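PDB 4O2H: protein BCAM1869, which is an RsaM homologue that probably regulates transcription in Burkholderia quorum sensing and associates with a second copy of itself. Local coordinates for residues A[53-58]-A[79-84]; A[35-40]-A[58-63]; A[21-26]-A[72-77]; A[89-94]-A[126-131]; A[31-36]-A[121-126]. All blocks are in the same frame, centred on the assembly; numbering follows the deposited sequence.

Overall arrangement
From the N terminus, strand 21-24 reaches 72-77 in interaction 3, and residues 31-36 then meet the distant helix end 121-126 in interaction 5, crossing interaction 3. Interaction 2 leaves from the same strand and pairs 35-40 with 58-63, wholly within the span of interaction 3. Interaction 1 joins 53-58 to 79-84; it crosses interactions 2 and 3 but falls within the span of interaction 5. Last, interaction 4 brings 89-94 to 126-131, crossing interaction 5 and following interactions 1, 2 and 3 in series. Interactions 1 and 2 pair three neighbouring strands of the four-stranded antiparallel sheet, interactions 4 and 5 lay C-terminal helical segments against it, and interaction 3 joins it to the small parallel sheet.

Interaction 1 of 5, residues A[53-58]-A[79-84]; sequences IDARLA and DWYLER
Arg84 folds back over Asp54 and Arg56, and its whole side chain is used. CB lies 3.6 Å from Asp54 O, the carbonyl that also accepts the nearly straight bond from Arg84 N (168°). CG, anti to the backbone N (chi1 -167°), reaches within 3.7 Å of Arg56 CG. CD passes the carboxylate, and NE then donates to Asp54 OD1 over 2.7 Å at 173°, the core of a salt bridge. The oxygen lies in the guanidinium plane, whereas NE stands above the carboxylate plane. NH2 adds a weak bond to the same oxygen, and NH1 comes back to 3.7 Å from Arg56 CG.

Next to it the strands pair antiparallel, Ala55 with Glu83 and Ala58 with Tyr81, with Arg56 N bonded to Leu82 O at 2.7 Å and Leu82 N to Leu57 O at 2.8 Å. The first strand turns a corner at Arg56, whose guanidinium receives Leu82 CD2 over the centre of one face, 3.6 Å from Arg56 CZ. On the other side of the sheet, Ile53 CG2 makes a CH-pi contact with the Tyr81 ring, 3.8 Å from its centroid.

The pairing belongs to the beta hairpin of strands 55-65 and 74-83, well away from the centre of the chain. Helix 42-50 covers the side of Ala58 and Tyr81 through Leu45 and Leu48. Trp80 goes the other way, to Trp128, Val132 and Leu136 of helix 128-138, with its NE1 bonded to Tyr60 O, while strand 89-98 continues the sheet beyond residues 79-83.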
# COMPACT_ATOMS: atom_id res chain seq x y z
N ILE A 53 -4.94 -21.32 -5.33
CA ILE A 53 -4.79 -20.37 -6.43
C ILE A 53 -3.40 -20.60 -7.02
O ILE A 53 -2.41 -20.54 -6.28
CB ILE A 53 -5.05 -18.90 -5.96
CG1 ILE A 53 -6.56 -18.68 -5.72
CG2 ILE A 53 -4.50 -17.86 -6.93
CD1 ILE A 53 -6.91 -17.95 -4.47
N ASP A 54 -3.31 -20.90 -8.34
CA ASP A 54 -2.03 -21.10 -9.03
C ASP A 54 -1.44 -19.72 -9.46
O ASP A 54 -1.52 -19.33 -10.63
CB ASP A 54 -2.16 -22.07 -10.23
CG ASP A 54 -0.80 -22.59 -10.72
OD1 ASP A 54 0.19 -22.47 -9.96
OD2 ASP A 54 -0.74 -23.11 -11.86
N ALA A 55 -0.86 -19.00 -8.48
CA ALA A 55 -0.30 -17.67 -8.73
C ALA A 55 1.22 -17.72 -8.84
O ALA A 55 1.89 -18.38 -8.04
CB ALA A 55 -0.72 -16.70 -7.64
N ARG A 56 1.74 -17.01 -9.84
CA ARG A 56 3.18 -16.86 -10.06
C ARG A 56 3.75 -15.82 -9.10
O ARG A 56 4.83 -16.01 -8.55
CB ARG A 56 3.42 -16.40 -11.50
CG ARG A 56 3.78 -17.52 -12.45
CD ARG A 56 3.69 -17.00 -13.87
NE ARG A 56 4.71 -15.99 -14.14
CZ ARG A 56 4.65 -15.14 -15.15
NH1 ARG A 56 3.62 -15.17 -16.00
NH2 ARG A 56 5.60 -14.23 -15.32
N LEU A 57 3.04 -14.67 -8.99
CA LEU A 57 3.40 -13.54 -8.13
C LEU A 57 2.15 -12.98 -7.47
O LEU A 57 1.05 -13.11 -8.02
CB LEU A 57 4.06 -12.39 -8.95
CG LEU A 57 5.35 -12.60 -9.73
CD1 LEU A 57 5.59 -11.39 -10.64
CD2 LEU A 57 6.57 -12.80 -8.79
N ALA A 58 2.33 -12.29 -6.34
CA ALA A 58 1.27 -11.59 -5.66
C ALA A 58 1.84 -10.36 -5.01
O ALA A 58 3.01 -10.36 -4.59
CB ALA A 58 0.61 -12.49 -4.63
N ASP A 79 -4.77 -5.59 -3.62
CA ASP A 79 -3.89 -6.75 -3.75
C ASP A 79 -4.17 -7.41 -5.07
O ASP A 79 -5.33 -7.49 -5.52
CB ASP A 79 -4.07 -7.75 -2.59
CG ASP A 79 -3.55 -7.27 -1.25
OD1 ASP A 79 -2.83 -6.24 -1.21
OD2 ASP A 79 -3.84 -7.93 -0.24
N TRP A 80 -3.09 -7.87 -5.72
CA TRP A 80 -3.21 -8.54 -7.03
C TRP A 80 -2.41 -9.84 -7.03
O TRP A 80 -1.59 -10.07 -6.16
CB TRP A 80 -2.73 -7.62 -8.17
CG TRP A 80 -1.32 -7.14 -7.95
CD1 TRP A 80 -0.94 -5.99 -7.33
CD2 TRP A 80 -0.11 -7.87 -8.22
NE1 TRP A 80 0.43 -5.95 -7.20
CE2 TRP A 80 0.96 -7.10 -7.73
CE3 TRP A 80 0.18 -9.11 -8.86
CZ2 TRP A 80 2.30 -7.53 -7.82
CZ3 TRP A 80 1.50 -9.53 -8.94
CH2 TRP A 80 2.54 -8.74 -8.43
N TYR A 81 -2.64 -10.68 -8.01
CA TYR A 81 -1.87 -11.87 -8.25
C TYR A 81 -1.77 -12.05 -9.74
O TYR A 81 -2.65 -11.63 -10.50
CB TYR A 81 -2.35 -13.15 -7.52
CG TYR A 81 -3.70 -13.71 -7.89
CD1 TYR A 81 -3.83 -14.64 -8.92
CD2 TYR A 81 -4.84 -13.38 -7.16
CE1 TYR A 81 -5.07 -15.18 -9.25
CE2 TYR A 81 -6.09 -13.93 -7.48
CZ TYR A 81 -6.19 -14.83 -8.53
OH TYR A 81 -7.41 -15.39 -8.83
N LEU A 82 -0.67 -12.67 -10.14
CA LEU A 82 -0.42 -12.97 -11.52
C LEU A 82 -0.61 -14.48 -11.70
O LEU A 82 0.15 -15.26 -11.12
CB LEU A 82 1.01 -12.50 -11.90
CG LEU A 82 1.55 -12.93 -13.26
CD1 LEU A 82 0.71 -12.34 -14.39
CD2 LEU A 82 2.98 -12.54 -13.37
N GLU A 83 -1.62 -14.89 -12.50
CA GLU A 83 -1.90 -16.30 -12.78
C GLU A 83 -0.78 -16.92 -13.58
O GLU A 83 -0.22 -16.27 -14.47
CB GLU A 83 -3.22 -16.49 -13.52
CG GLU A 83 -4.45 -16.36 -12.65
CD GLU A 83 -5.57 -17.32 -13.02
OE1 GLU A 83 -5.72 -17.61 -14.23
OE2 GLU A 83 -6.27 -17.80 -12.10
N ARG A 84 -0.41 -18.15 -13.22
CA ARG A 84 0.63 -18.88 -13.91
C ARG A 84 0.15 -19.29 -15.32
O ARG A 84 0.84 -19.01 -16.31
CB ARG A 84 1.03 -20.12 -13.07
CG ARG A 84 2.33 -20.80 -13.51
CD ARG A 84 2.71 -22.00 -12.64
NE ARG A 84 2.49 -21.75 -11.21
CZ ARG A 84 3.35 -21.14 -10.39
NH1 ARG A 84 4.54 -20.75 -10.84
NH2 ARG A 84 3.03 -20.93 -9.12

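Interaction 2 of 5, residues A[35-40]-A[58-63]; sequences HVASGL and AGYTEW
Ser38 OG and Thr61 OG1 share a 2.8 Å hydrogen bond across a non-hydrogen-bonded antiparallel pair, in the middle of a polar chain. His35 NE2 bonds Ser38 OG at 2.7 Å on one strand, and on the other Trp63 NE1 donates to Thr61 OG1, which lies close to the indole plane. OG1 is anti to the backbone N of Thr61 (chi1 -172°), which turns it to the side of Ser38.

Around this chain the backbone pairing departs from regularity. Glu62 O accepts from both Val36 N (2.8 Å) and Ala37 N (3.1 Å), a classic beta bulge, while Glu62 N returns a 2.7 Å bond to Ala37 O. The bulged residues Val36 and Ala37 pack on Ala37 and Val36 of the second subunit.

The His35 and Trp63 rings make an offset edge-to-face pair, His35 giving the edge, with planes at 87°. His35 CA lies 3.8 Å from the centroid of the Trp63 five-membered ring, over its face, a CH-pi contact. On the other side the Tyr60 ring lies over the Ser38-Gly39 peptide, where Gly39, having no side chain, lets CE2 of Tyr60 come to 3.4 Å from Gly39 CA.

The two buried hydroxyls share one hydrogen bond, and each has a second partner, His35 NE2 or Trp63 NE1, which would be expected to limit rotation of the two rings; the Glu62 carboxylate finds its counter-charge in Arg97.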
# COMPACT_ATOMS: atom_id res chain seq x y z
N HIS A 35 -0.67 5.42 -11.36
CA HIS A 35 0.06 4.45 -10.55
C HIS A 35 1.04 5.20 -9.66
O HIS A 35 1.73 6.08 -10.13
CB HIS A 35 0.80 3.42 -11.45
CG HIS A 35 1.80 2.58 -10.69
ND1 HIS A 35 3.09 3.02 -10.47
CD2 HIS A 35 1.63 1.39 -10.07
CE1 HIS A 35 3.68 2.08 -9.76
NE2 HIS A 35 2.85 1.07 -9.51
N VAL A 36 1.14 4.79 -8.39
CA VAL A 36 2.03 5.40 -7.40
C VAL A 36 3.07 4.36 -6.99
O VAL A 36 4.25 4.65 -7.03
CB VAL A 36 1.22 5.93 -6.18
CG1 VAL A 36 2.11 6.59 -5.13
CG2 VAL A 36 0.11 6.90 -6.61
N ALA A 37 2.63 3.15 -6.59
CA ALA A 37 3.57 2.13 -6.13
C ALA A 37 2.97 0.76 -6.21
O ALA A 37 1.78 0.58 -6.12
CB ALA A 37 4.04 2.42 -4.69
N SER A 38 3.84 -0.21 -6.44
CA SER A 38 3.52 -1.63 -6.54
C SER A 38 4.70 -2.39 -5.94
O SER A 38 5.82 -1.91 -5.99
CB SER A 38 3.29 -2.03 -7.99
OG SER A 38 2.16 -1.40 -8.58
N GLY A 39 4.42 -3.53 -5.35
CA GLY A 39 5.45 -4.37 -4.78
C GLY A 39 4.96 -5.78 -4.60
O GLY A 39 3.77 -6.05 -4.71
N LEU A 40 5.90 -6.69 -4.37
CA LEU A 40 5.61 -8.09 -4.16
C LEU A 40 5.32 -8.35 -2.69
O LEU A 40 5.91 -7.69 -1.83
CB LEU A 40 6.79 -8.96 -4.65
CG LEU A 40 7.14 -8.81 -6.15
CD1 LEU A 40 8.25 -9.78 -6.55
CD2 LEU A 40 5.88 -8.94 -7.07
N ALA A 58 2.33 -12.29 -6.34
CA ALA A 58 1.27 -11.59 -5.66
C ALA A 58 1.84 -10.36 -5.01
O ALA A 58 3.01 -10.36 -4.59
CB ALA A 58 0.61 -12.49 -4.63
N GLY A 59 1.02 -9.34 -4.87
CA GLY A 59 1.47 -8.12 -4.22
C GLY A 59 0.40 -7.09 -4.08
O GLY A 59 -0.79 -7.35 -4.30
N TYR A 60 0.86 -5.88 -3.77
CA TYR A 60 0.09 -4.69 -3.55
C TYR A 60 0.35 -3.69 -4.69
O TYR A 60 1.35 -3.78 -5.41
CB TYR A 60 0.44 -4.07 -2.17
CG TYR A 60 1.73 -3.26 -2.18
CD1 TYR A 60 1.73 -1.92 -2.54
CD2 TYR A 60 2.95 -3.85 -1.85
CE1 TYR A 60 2.92 -1.18 -2.61
CE2 TYR A 60 4.14 -3.11 -1.87
CZ TYR A 60 4.12 -1.79 -2.29
OH TYR A 60 5.27 -1.05 -2.36
N THR A 61 -0.57 -2.76 -4.83
CA THR A 61 -0.47 -1.62 -5.73
C THR A 61 -1.31 -0.50 -5.13
O THR A 61 -2.30 -0.76 -4.46
CB THR A 61 -0.80 -1.98 -7.17
OG1 THR A 61 -0.49 -0.84 -7.98
CG2 THR A 61 -2.24 -2.44 -7.35
N GLU A 62 -0.80 0.73 -5.29
CA GLU A 62 -1.33 2.01 -4.83
C GLU A 62 -1.41 2.99 -6.00
O GLU A 62 -0.44 3.16 -6.73
CB GLU A 62 -0.46 2.60 -3.69
CG GLU A 62 -0.64 1.86 -2.37
CD GLU A 62 -2.07 1.73 -1.85
OE1 GLU A 62 -2.97 2.52 -2.22
OE2 GLU A 62 -2.26 0.83 -1.01
N TRP A 63 -2.60 3.58 -6.20
CA TRP A 63 -2.95 4.49 -7.28
C TRP A 63 -3.61 5.73 -6.69
O TRP A 63 -4.12 5.69 -5.56
CB TRP A 63 -3.90 3.77 -8.30
CG TRP A 63 -3.23 2.68 -9.12
CD1 TRP A 63 -2.53 1.61 -8.65
CD2 TRP A 63 -3.10 2.66 -10.56
NE1 TRP A 63 -1.99 0.90 -9.70
CE2 TRP A 63 -2.33 1.52 -10.88
CE3 TRP A 63 -3.60 3.46 -11.60
CZ2 TRP A 63 -2.08 1.13 -12.22
CZ3 TRP A 63 -3.32 3.11 -12.92
CH2 TRP A 63 -2.54 1.97 -13.22

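Interaction 3 of 5, residues A[21-26]-A[72-77]; sequences VRLSEG and AYVTVG
Val21 CG2 rests 3.7 Å from Tyr73 O, a carbonyl oxygen that accepts a hydrogen bond from Asn99 ND2. The same Asn99 uses OD1 to receive Thr75 N and exchanges a backbone bond with Val21, bridging the two segments where they have no hydrogen bond of their own. Direct contact is apolar and small, 144 Å² counted over both sides, and the nearest CA atoms, those of Val21 and Ala72, are 7.0 Å apart.

Val21 has the largest share, 60 Å². Its CG1 is anti to the backbone N (chi1 172°), and both branches come to the methyl of Ala72: CG2 of Val21 lies 3.8 Å from Ala72 CB, and CG1 of Val21 is 3.9 Å from that CB. The segments belong to different sheets. Strand 21-24 runs parallel to strand 100-103, whereas residues 74-77 open the long strand 74-83 of the antiparallel sheet, and Val21 makes contact from one to the other.

Beyond Ala72, Val21 CG1 meets Val74 CG2 at 4.1 Å, their side chains crossing at a slant. Leu23, two residues further along its strand, sends CD1 to 4.4 Å from Val74 CG2. The other branch of Val74, CG1, packs on Leu31 and Leu33.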
# COMPACT_ATOMS: atom_id res chain seq x y z
N VAL A 21 -14.79 10.48 -0.39
CA VAL A 21 -14.99 11.36 -1.56
C VAL A 21 -16.18 10.77 -2.32
O VAL A 21 -16.08 9.63 -2.79
CB VAL A 21 -13.70 11.46 -2.46
CG1 VAL A 21 -14.00 12.21 -3.78
CG2 VAL A 21 -12.56 12.13 -1.70
N ARG A 22 -17.30 11.48 -2.39
CA ARG A 22 -18.52 10.95 -3.02
C ARG A 22 -18.58 11.27 -4.49
O ARG A 22 -18.47 12.43 -4.89
CB ARG A 22 -19.77 11.40 -2.29
CG ARG A 22 -19.92 10.62 -0.99
CD ARG A 22 -21.11 11.00 -0.11
NE ARG A 22 -21.31 9.92 0.86
CZ ARG A 22 -20.58 9.75 1.96
NH1 ARG A 22 -20.79 8.70 2.74
NH2 ARG A 22 -19.63 10.61 2.28
N LEU A 23 -18.67 10.20 -5.30
CA LEU A 23 -18.63 10.29 -6.75
C LEU A 23 -19.70 9.44 -7.38
O LEU A 23 -19.91 8.29 -6.97
CB LEU A 23 -17.24 9.82 -7.26
CG LEU A 23 -15.99 10.59 -6.83
CD1 LEU A 23 -14.75 9.84 -7.20
CD2 LEU A 23 -15.96 11.99 -7.44
N SER A 24 -20.36 9.98 -8.41
CA SER A 24 -21.39 9.25 -9.16
C SER A 24 -20.78 8.14 -10.00
O SER A 24 -19.58 8.14 -10.29
CB SER A 24 -22.16 10.20 -10.08
OG SER A 24 -21.32 10.61 -11.15
N GLU A 25 -21.64 7.20 -10.41
CA GLU A 25 -21.35 6.05 -11.26
C GLU A 25 -20.57 6.53 -12.54
O GLU A 25 -19.54 5.94 -12.88
CB GLU A 25 -22.71 5.39 -11.61
CG GLU A 25 -22.69 4.19 -12.54
CD GLU A 25 -24.04 3.58 -12.86
OE1 GLU A 25 -24.93 4.30 -13.40
OE2 GLU A 25 -24.20 2.37 -12.60
N GLY A 26 -21.05 7.62 -13.14
CA GLY A 26 -20.48 8.25 -14.33
C GLY A 26 -19.15 8.92 -14.09
O GLY A 26 -18.21 8.71 -14.86
N ALA A 72 -11.11 16.46 -5.65
CA ALA A 72 -10.58 15.93 -4.41
C ALA A 72 -9.50 14.86 -4.66
O ALA A 72 -9.46 14.22 -5.72
CB ALA A 72 -11.71 15.37 -3.54
N TYR A 73 -8.59 14.70 -3.69
CA TYR A 73 -7.54 13.70 -3.73
C TYR A 73 -8.19 12.33 -3.55
O TYR A 73 -8.98 12.16 -2.63
CB TYR A 73 -6.48 13.96 -2.66
CG TYR A 73 -5.33 12.97 -2.70
CD1 TYR A 73 -4.40 12.98 -3.74
CD2 TYR A 73 -5.17 12.02 -1.68
CE1 TYR A 73 -3.34 12.08 -3.77
CE2 TYR A 73 -4.13 11.09 -1.72
CZ TYR A 73 -3.21 11.13 -2.76
OH TYR A 73 -2.18 10.24 -2.79
N VAL A 74 -7.96 11.42 -4.49
CA VAL A 74 -8.53 10.08 -4.46
C VAL A 74 -7.39 9.03 -4.37
O VAL A 74 -6.43 9.15 -5.12
CB VAL A 74 -9.44 9.84 -5.71
CG1 VAL A 74 -9.76 8.36 -5.90
CG2 VAL A 74 -10.73 10.64 -5.59
N THR A 75 -7.49 8.05 -3.43
CA THR A 75 -6.55 6.91 -3.27
C THR A 75 -7.28 5.60 -3.52
O THR A 75 -8.41 5.42 -3.07
CB THR A 75 -5.96 6.83 -1.86
OG1 THR A 75 -7.03 7.05 -0.94
CG2 THR A 75 -4.88 7.82 -1.63
N VAL A 76 -6.65 4.72 -4.24
CA VAL A 76 -7.19 3.42 -4.60
C VAL A 76 -6.04 2.44 -4.57
O VAL A 76 -5.02 2.63 -5.27
CB VAL A 76 -7.91 3.43 -5.99
CG1 VAL A 76 -8.54 2.07 -6.32
CG2 VAL A 76 -8.96 4.57 -6.08
N GLY A 77 -6.19 1.42 -3.74
CA GLY A 77 -5.19 0.38 -3.58
C GLY A 77 -5.83 -0.98 -3.52
O GLY A 77 -7.01 -1.11 -3.21

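Interaction 4 of 5, residues A[89-94]-A[126-131]; sequences FVIAGG and LDWPAA
Trp128, Phe89 and Pro129 contribute most of the surface buried where the start of helix 128-138 leans on strand 89-98, an outermost strand of the antiparallel sheet within this chain: a helix-on-sheet contact made without hydrogen bonds. The preceding helix ends in a Schellman motif at Asp127, which, with positive phi (53°), separates it from the next helix.

The benzo edge of the Trp128 indole lies against residues 89 to 91. Its CG sits between the backbone N and the carbonyl carbon (chi1 73°), and the six-membered ring leads: CH2 of Trp128 comes to 3.5 Å from Phe89 CB. Next along the rim, CZ2 of Trp128 approaches Ile91 CG1 at 3.6 Å, and Val90 C lies close to the ring plane at its edge. Trp128 thus touches Phe89 and Ile91, two residues apart on the strand, and beyond them it touches Trp80 and meets Trp78 edge-to-face.

Phe89 also engages the helix directly. Its side chain and that of Pro129 slide past each other in opposite directions, with Pro129 CB 3.7 Å from Phe89 CD1 and Pro129 O over a face of the phenyl ring. The proline packs on its neighbour as well, its CD standing 3.4 Å above the indole plane of Trp128, toward the rim.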
# COMPACT_ATOMS: atom_id res chain seq x y z
N PHE A 89 -3.27 -10.79 -14.82
CA PHE A 89 -3.28 -10.10 -13.54
C PHE A 89 -4.69 -10.03 -13.05
O PHE A 89 -5.60 -9.77 -13.84
CB PHE A 89 -2.71 -8.69 -13.67
CG PHE A 89 -1.21 -8.68 -13.74
CD1 PHE A 89 -0.55 -8.82 -14.95
CD2 PHE A 89 -0.45 -8.51 -12.59
CE1 PHE A 89 0.84 -8.77 -15.02
CE2 PHE A 89 0.94 -8.45 -12.67
CZ PHE A 89 1.57 -8.55 -13.89
N VAL A 90 -4.89 -10.32 -11.75
CA VAL A 90 -6.18 -10.44 -11.11
C VAL A 90 -6.21 -9.61 -9.83
O VAL A 90 -5.27 -9.70 -9.03
CB VAL A 90 -6.51 -11.95 -10.77
CG1 VAL A 90 -7.92 -12.12 -10.20
CG2 VAL A 90 -6.29 -12.89 -11.96
N ILE A 91 -7.31 -8.88 -9.58
CA ILE A 91 -7.60 -8.19 -8.33
C ILE A 91 -8.07 -9.26 -7.39
O ILE A 91 -9.13 -9.84 -7.62
CB ILE A 91 -8.62 -7.03 -8.45
CG1 ILE A 91 -8.16 -6.00 -9.50
CG2 ILE A 91 -8.81 -6.37 -7.05
CD1 ILE A 91 -8.97 -4.73 -9.62
N ALA A 92 -7.28 -9.56 -6.35
CA ALA A 92 -7.57 -10.59 -5.37
C ALA A 92 -8.91 -10.31 -4.63
O ALA A 92 -9.07 -9.28 -3.97
CB ALA A 92 -6.41 -10.69 -4.39
N GLY A 93 -9.87 -11.21 -4.83
CA GLY A 93 -11.22 -11.14 -4.25
C GLY A 93 -12.09 -10.01 -4.76
O GLY A 93 -13.19 -9.79 -4.24
N GLY A 94 -11.59 -9.28 -5.77
CA GLY A 94 -12.23 -8.09 -6.33
C GLY A 94 -12.25 -6.98 -5.29
O GLY A 94 -12.98 -6.01 -5.45
N LEU A 126 -8.35 1.30 -17.34
CA LEU A 126 -7.07 2.04 -17.27
C LEU A 126 -5.88 1.12 -17.52
O LEU A 126 -4.74 1.58 -17.45
CB LEU A 126 -6.91 2.80 -15.93
CG LEU A 126 -7.88 4.00 -15.74
CD1 LEU A 126 -7.81 4.53 -14.33
CD2 LEU A 126 -7.59 5.14 -16.75
N ASP A 127 -6.14 -0.18 -17.82
CA ASP A 127 -5.10 -1.19 -18.09
C ASP A 127 -4.10 -1.20 -16.93
O ASP A 127 -2.88 -1.16 -17.12
CB ASP A 127 -4.40 -0.96 -19.47
CG ASP A 127 -3.52 -2.13 -19.97
OD1 ASP A 127 -3.79 -3.29 -19.57
OD2 ASP A 127 -2.61 -1.88 -20.79
N TRP A 128 -4.65 -1.28 -15.69
CA TRP A 128 -3.84 -1.30 -14.50
C TRP A 128 -2.73 -2.39 -14.57
O TRP A 128 -1.65 -2.09 -14.09
CB TRP A 128 -4.69 -1.43 -13.24
CG TRP A 128 -5.30 -2.78 -13.00
CD1 TRP A 128 -6.58 -3.15 -13.26
CD2 TRP A 128 -4.67 -3.90 -12.36
NE1 TRP A 128 -6.78 -4.46 -12.89
CE2 TRP A 128 -5.63 -4.94 -12.32
CE3 TRP A 128 -3.37 -4.15 -11.88
CZ2 TRP A 128 -5.34 -6.20 -11.79
CZ3 TRP A 128 -3.08 -5.40 -11.35
CH2 TRP A 128 -4.06 -6.41 -11.31
N PRO A 129 -2.91 -3.61 -15.15
CA PRO A 129 -1.77 -4.57 -15.15
C PRO A 129 -0.51 -4.05 -15.85
O PRO A 129 0.58 -4.45 -15.44
CB PRO A 129 -2.32 -5.77 -15.92
CG PRO A 129 -3.79 -5.68 -15.72
CD PRO A 129 -4.09 -4.22 -15.81
N ALA A 130 -0.65 -3.22 -16.89
CA ALA A 130 0.54 -2.71 -17.62
C ALA A 130 1.44 -1.87 -16.68
O ALA A 130 2.64 -2.11 -16.64
CB ALA A 130 0.11 -1.90 -18.85
N ALA A 131 0.85 -0.96 -15.88
CA ALA A 131 1.66 -0.12 -14.98
C ALA A 131 2.20 -0.89 -13.76
O ALA A 131 3.29 -0.59 -13.28
CB ALA A 131 0.89 1.10 -14.55

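Interaction 5 of 5, residues A[31-36]-A[121-126]; sequences LVLDHV and ARLAAL
Arg122 leaves its helix extended, CG anti to the backbone N (chi1 -179°), and then bends (chi2 51°), turning CD to the side of Leu31. The remaining chain brings the guanidinium edge to the backbone carbonyl of that residue. NE of Arg122 donates to Leu31 O at 2.8 Å with an angle of 140° at the hydrogen, and NH2 of Arg122 adds a weak bond to Leu31 O at 3.0 Å. One carbonyl oxygen, tilted somewhat from the guanidinium plane, thus accepts from two N-H groups, and neither bond is straight.

Leu126 packs on the guanidinium. Its CD2 stands over the centre of the group, 3.8 Å above the plane, and its CD1 reaches Leu33 CB at 3.9 Å. Deeper in, Leu33 CD1 meets Leu123 CD2 at 3.6 Å, the two side chains slanting across one another.

The contact joins the last turns of helix 112-125 to the loop that leads into strand 34-40. Leu33 and Leu123 continue inward to Val76 and Trp78 of strand 74-83.

Chemically, a cationic group donates two N-H to one neutral backbone oxygen. The charge would be expected to polarise that carbonyl, and Leu126, with CD1 on Leu33, connects this polar link to the apolar Leu33-Leu123 contact.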
# COMPACT_ATOMS: atom_id res chain seq x y z
N LEU A 31 -12.91 8.53 -13.91
CA LEU A 31 -11.86 8.75 -12.91
C LEU A 31 -10.45 8.57 -13.49
O LEU A 31 -10.14 7.55 -14.10
CB LEU A 31 -12.04 7.84 -11.69
CG LEU A 31 -11.18 8.23 -10.47
CD1 LEU A 31 -11.54 9.60 -9.96
CD2 LEU A 31 -11.31 7.22 -9.38
N VAL A 32 -9.62 9.58 -13.31
CA VAL A 32 -8.25 9.65 -13.80
C VAL A 32 -7.30 9.17 -12.69
O VAL A 32 -6.93 9.94 -11.83
CB VAL A 32 -7.95 11.13 -14.26
CG1 VAL A 32 -6.48 11.34 -14.63
CG2 VAL A 32 -8.88 11.56 -15.41
N LEU A 33 -6.94 7.90 -12.69
CA LEU A 33 -6.00 7.39 -11.68
C LEU A 33 -4.63 7.14 -12.28
O LEU A 33 -4.52 6.71 -13.42
CB LEU A 33 -6.50 6.11 -11.02
CG LEU A 33 -7.69 6.23 -10.14
CD1 LEU A 33 -8.31 4.89 -9.94
CD2 LEU A 33 -7.37 6.92 -8.82
N ASP A 34 -3.59 7.43 -11.48
CA ASP A 34 -2.19 7.24 -11.81
C ASP A 34 -1.58 6.26 -10.86
O ASP A 34 -1.96 6.25 -9.69
CB ASP A 34 -1.44 8.58 -11.72
CG ASP A 34 -2.00 9.67 -12.60
OD1 ASP A 34 -2.29 9.38 -13.79
OD2 ASP A 34 -2.13 10.82 -12.11
N HIS A 35 -0.67 5.42 -11.36
CA HIS A 35 0.06 4.45 -10.55
C HIS A 35 1.04 5.20 -9.66
O HIS A 35 1.73 6.08 -10.13
CB HIS A 35 0.80 3.42 -11.45
CG HIS A 35 1.80 2.58 -10.69
ND1 HIS A 35 3.09 3.02 -10.47
CD2 HIS A 35 1.63 1.39 -10.07
CE1 HIS A 35 3.68 2.08 -9.76
NE2 HIS A 35 2.85 1.07 -9.51
N VAL A 36 1.14 4.79 -8.39
CA VAL A 36 2.03 5.40 -7.40
C VAL A 36 3.07 4.36 -6.99
O VAL A 36 4.25 4.65 -7.03
CB VAL A 36 1.22 5.93 -6.18
CG1 VAL A 36 2.11 6.59 -5.13
CG2 VAL A 36 0.11 6.90 -6.61
N ALA A 121 -13.77 -2.03 -12.22
CA ALA A 121 -14.15 -1.82 -13.63
C ALA A 121 -13.39 -0.62 -14.23
O ALA A 121 -12.81 -0.75 -15.32
CB ALA A 121 -15.67 -1.61 -13.76
N ARG A 122 -13.33 0.52 -13.52
CA ARG A 122 -12.54 1.65 -14.04
C ARG A 122 -11.05 1.25 -14.17
O ARG A 122 -10.40 1.58 -15.16
CB ARG A 122 -12.69 2.91 -13.15
CG ARG A 122 -11.89 4.12 -13.67
CD ARG A 122 -12.18 4.41 -15.15
NE ARG A 122 -11.65 5.70 -15.54
CZ ARG A 122 -11.31 6.04 -16.78
NH1 ARG A 122 -11.49 5.18 -17.78
NH2 ARG A 122 -10.81 7.24 -17.03
N LEU A 123 -10.54 0.49 -13.19
CA LEU A 123 -9.13 0.07 -13.19
C LEU A 123 -8.81 -0.78 -14.41
O LEU A 123 -7.75 -0.57 -14.99
CB LEU A 123 -8.73 -0.66 -11.89
CG LEU A 123 -8.83 0.22 -10.63
CD1 LEU A 123 -8.79 -0.61 -9.37
CD2 LEU A 123 -7.82 1.36 -10.64
N ALA A 124 -9.72 -1.66 -14.84
CA ALA A 124 -9.54 -2.52 -16.02
C ALA A 124 -9.49 -1.70 -17.31
O ALA A 124 -8.73 -2.03 -18.22
CB ALA A 124 -10.64 -3.57 -16.10
N ALA A 125 -10.28 -0.61 -17.38
CA ALA A 125 -10.31 0.33 -18.50
C ALA A 125 -9.02 1.15 -18.50
O ALA A 125 -8.62 1.63 -19.54
CB ALA A 125 -11.53 1.25 -18.40
N LEU A 126 -8.35 1.30 -17.34
CA LEU A 126 -7.07 2.04 -17.27
C LEU A 126 -5.88 1.12 -17.52
O LEU A 126 -4.74 1.58 -17.45
CB LEU A 126 -6.91 2.80 -15.93
CG LEU A 126 -7.88 4.00 -15.74
CD1 LEU A 126 -7.81 4.53 -14.33
CD2 LEU A 126 -7.59 5.14 -16.75